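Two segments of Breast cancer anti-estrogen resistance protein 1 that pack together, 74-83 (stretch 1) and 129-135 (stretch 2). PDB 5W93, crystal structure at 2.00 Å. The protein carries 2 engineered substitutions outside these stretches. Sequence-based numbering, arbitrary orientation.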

# COMPACT_ATOMS: atom_id res chain seq x y z
N ASP A 74 20.20 4.16 -9.73
CA ASP A 74 19.91 3.68 -8.38
C ASP A 74 18.56 4.19 -7.85
O ASP A 74 17.87 3.49 -7.12
CB ASP A 74 21.03 4.06 -7.42
CG ASP A 74 22.34 3.34 -7.74
OD1 ASP A 74 22.31 2.41 -8.58
OD2 ASP A 74 23.39 3.68 -7.13
N VAL A 75 18.20 5.43 -8.20
CA VAL A 75 16.87 5.93 -7.86
C VAL A 75 15.80 5.10 -8.57
O VAL A 75 14.84 4.66 -7.94
CB VAL A 75 16.70 7.42 -8.24
CG1 VAL A 75 15.26 7.88 -7.96
CG2 VAL A 75 17.70 8.27 -7.45
N ARG A 76 15.95 4.90 -9.87
CA ARG A 76 14.98 4.14 -10.64
C ARG A 76 14.81 2.73 -10.08
O ARG A 76 13.70 2.22 -9.98
CB ARG A 76 15.39 4.06 -12.12
CG ARG A 76 15.20 5.37 -12.90
CD ARG A 76 15.61 5.21 -14.36
NE ARG A 76 14.55 4.61 -15.17
CZ ARG A 76 13.59 5.29 -15.79
NH1 ARG A 76 13.54 6.63 -15.69
NH2 ARG A 76 12.67 4.64 -16.50
N SER A 77 15.93 2.13 -9.71
CA SER A 77 15.97 0.77 -9.16
C SER A 77 15.22 0.62 -7.85
O SER A 77 14.38 -0.27 -7.71
CB SER A 77 17.42 0.33 -8.95
OG SER A 77 17.95 -0.15 -10.16
N GLN A 78 15.57 1.47 -6.89
CA GLN A 78 14.91 1.45 -5.60
C GLN A 78 13.41 1.72 -5.71
O GLN A 78 12.61 0.99 -5.14
CB GLN A 78 15.56 2.47 -4.66
CG GLN A 78 16.96 2.08 -4.19
CD GLN A 78 16.93 1.08 -3.05
OE1 GLN A 78 15.95 1.00 -2.31
NE2 GLN A 78 18.00 0.30 -2.92
N VAL A 79 13.00 2.77 -6.43
CA VAL A 79 11.59 3.12 -6.42
C VAL A 79 10.79 2.07 -7.19
O VAL A 79 9.69 1.70 -6.79
CB VAL A 79 11.33 4.55 -6.98
CG1 VAL A 79 12.08 5.58 -6.13
CG2 VAL A 79 11.82 4.66 -8.38
N THR A 80 11.36 1.53 -8.27
CA THR A 80 10.67 0.44 -8.97
C THR A 80 10.55 -0.82 -8.08
O THR A 80 9.52 -1.49 -8.09
CB THR A 80 11.40 0.09 -10.29
OG1 THR A 80 11.26 1.19 -11.20
CG2 THR A 80 10.82 -1.16 -10.94
N HIS A 81 11.57 -1.12 -7.29
CA HIS A 81 11.46 -2.19 -6.29
C HIS A 81 10.24 -1.99 -5.38
O HIS A 81 9.42 -2.88 -5.23
CB HIS A 81 12.71 -2.27 -5.41
CG HIS A 81 12.53 -3.15 -4.21
ND1 HIS A 81 12.66 -4.52 -4.26
CD2 HIS A 81 12.18 -2.86 -2.93
CE1 HIS A 81 12.41 -5.04 -3.07
NE2 HIS A 81 12.12 -4.05 -2.24
N TYR A 82 10.13 -0.81 -4.77
CA TYR A 82 9.03 -0.58 -3.84
C TYR A 82 7.69 -0.53 -4.55
O TYR A 82 6.71 -1.03 -4.03
CB TYR A 82 9.27 0.69 -2.98
CG TYR A 82 10.26 0.38 -1.89
CD1 TYR A 82 9.87 -0.39 -0.78
CD2 TYR A 82 11.59 0.75 -1.99
CE1 TYR A 82 10.78 -0.75 0.20
CE2 TYR A 82 12.52 0.39 -1.01
CZ TYR A 82 12.10 -0.35 0.09
OH TYR A 82 12.99 -0.72 1.07
N SER A 83 7.64 0.04 -5.75
CA SER A 83 6.39 -0.00 -6.50
C SER A 83 5.94 -1.45 -6.77
O SER A 83 4.76 -1.78 -6.58
CB SER A 83 6.51 0.76 -7.83
OG SER A 83 6.75 2.15 -7.60
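Stretch 2 (129-135) RVLGQLA

Stretch 2 lies on stretch 1 as one helix against another, nearly antiparallel, in a small, largely apolar contact that no hydrogen bond crosses. It illustrates a general principle: when helices pack side by side, their own backbone hydrogen bonds are already made within each helix, and what is left to meet the partner is the row of side chains that recurs every three or four residues.

Both segments are helical. In stretch 1 the backbone is tied by bonds such as Val79 N to Val75 O at 3.0 Å, and the same pattern holds residues 129-135, where Leu134 N reaches Val130 O at 2.8 Å. The N-to-C directions of the two axes differ by 172°, so the chains run in opposite senses with almost no crossing, and the axes approach to 10.8 Å. The antiparallel register follows directly: as stretch 1 advances from Val75 to Gln78 and Val79, its nearest neighbours step back from Leu134 to Val130 and Leu131, with CA atoms 7.0 Å apart for Val75 and Leu134 but 8.1 Å for Gln78 and Val130.

The closer spacing at the first of these pairs accompanies the largest contribution of any single residue, that of Leu134. With chi1 in m and chi2 in t, its side chain extends across the interface and brings Leu134 CD1 within 4.3 Å of Val75 CA, 4.1 Å of Gln78 CB and 4.4 Å of Val79 CG1. One methyl group thus lies close to three residues spanning a helical turn. Beside it, Leu131 starts sideways from its backbone, yet its end comes nearer, and Leu131 CD2 lies 4.1 Å from Val79 CG1. Val79 therefore touches both leucines through the same methyl.

Farther along stretch 1, Gln78 and Tyr82 meet Val130, which points toward stretch 1. Val130 CG1 lies 3.8 Å from Gln78 OE1, a van der Waals approach between a methyl and an amide oxygen, and Val130 CG2 lies 3.9 Å from both Tyr82 CE2 and Tyr82 OH. The methyl meets the tyrosine ring obliquely, and the hydroxyl finds its hydrogen bond elsewhere in the structure.

On other sides of the same turns, Ser77, Thr80, His81 and Ser83 are out of reach. Thr80 OG1 and Ser83 OG instead donate to their own helix, to Arg76 O at 2.9 Å and Val79 O at 3.1 Å respectively. Together the two stretches bury 263 Å², a modest area shared among valines, leucines, a glutamine and a tyrosine.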

# COMPACT_ATOMS: atom_id res chain seq x y z
N ARG A 129 10.82 6.14 3.98
CA ARG A 129 12.15 6.33 4.56
C ARG A 129 13.23 6.39 3.48
O ARG A 129 14.09 7.27 3.47
CB ARG A 129 12.46 5.22 5.57
CG ARG A 129 13.52 5.63 6.61
CD ARG A 129 13.87 4.50 7.56
NE ARG A 129 15.13 3.87 7.17
CZ ARG A 129 15.23 2.79 6.41
NH1 ARG A 129 14.14 2.19 5.96
NH2 ARG A 129 16.42 2.31 6.10
N VAL A 130 13.18 5.44 2.56
CA VAL A 130 14.13 5.40 1.45
C VAL A 130 14.06 6.64 0.53
O VAL A 130 15.10 7.14 0.09
CB VAL A 130 13.88 4.11 0.63
CG1 VAL A 130 14.55 4.19 -0.73
CG2 VAL A 130 14.36 2.89 1.43
N LEU A 131 12.86 7.13 0.24
CA LEU A 131 12.74 8.39 -0.51
C LEU A 131 13.47 9.54 0.19
O LEU A 131 14.12 10.35 -0.46
CB LEU A 131 11.28 8.79 -0.71
CG LEU A 131 10.42 7.94 -1.64
CD1 LEU A 131 8.99 8.46 -1.62
CD2 LEU A 131 11.02 8.00 -3.04
N GLY A 132 13.35 9.60 1.51
CA GLY A 132 14.00 10.66 2.27
C GLY A 132 15.51 10.53 2.19
O GLY A 132 16.23 11.52 2.12
N GLN A 133 15.98 9.28 2.20
CA GLN A 133 17.40 8.95 2.07
C GLN A 133 17.93 9.23 0.68
O GLN A 133 19.09 9.63 0.51
CB GLN A 133 17.64 7.47 2.39
CG GLN A 133 17.72 7.13 3.85
CD GLN A 133 18.04 5.66 4.07
OE1 GLN A 133 17.91 4.84 3.15
NE2 GLN A 133 18.49 5.32 5.27
N LEU A 134 17.10 9.01 -0.32
CA LEU A 134 17.51 9.25 -1.69
C LEU A 134 17.56 10.75 -1.91
O LEU A 134 18.44 11.25 -2.63
CB LEU A 134 16.56 8.57 -2.69
CG LEU A 134 16.71 7.04 -2.73
CD1 LEU A 134 15.71 6.42 -3.70
CD2 LEU A 134 18.12 6.62 -3.11
N ALA A 135 16.64 11.47 -1.28
CA ALA A 135 16.52 12.91 -1.50
C ALA A 135 17.64 13.66 -0.79
O ALA A 135 17.89 14.84 -1.06
CB ALA A 135 15.16 13.42 -1.03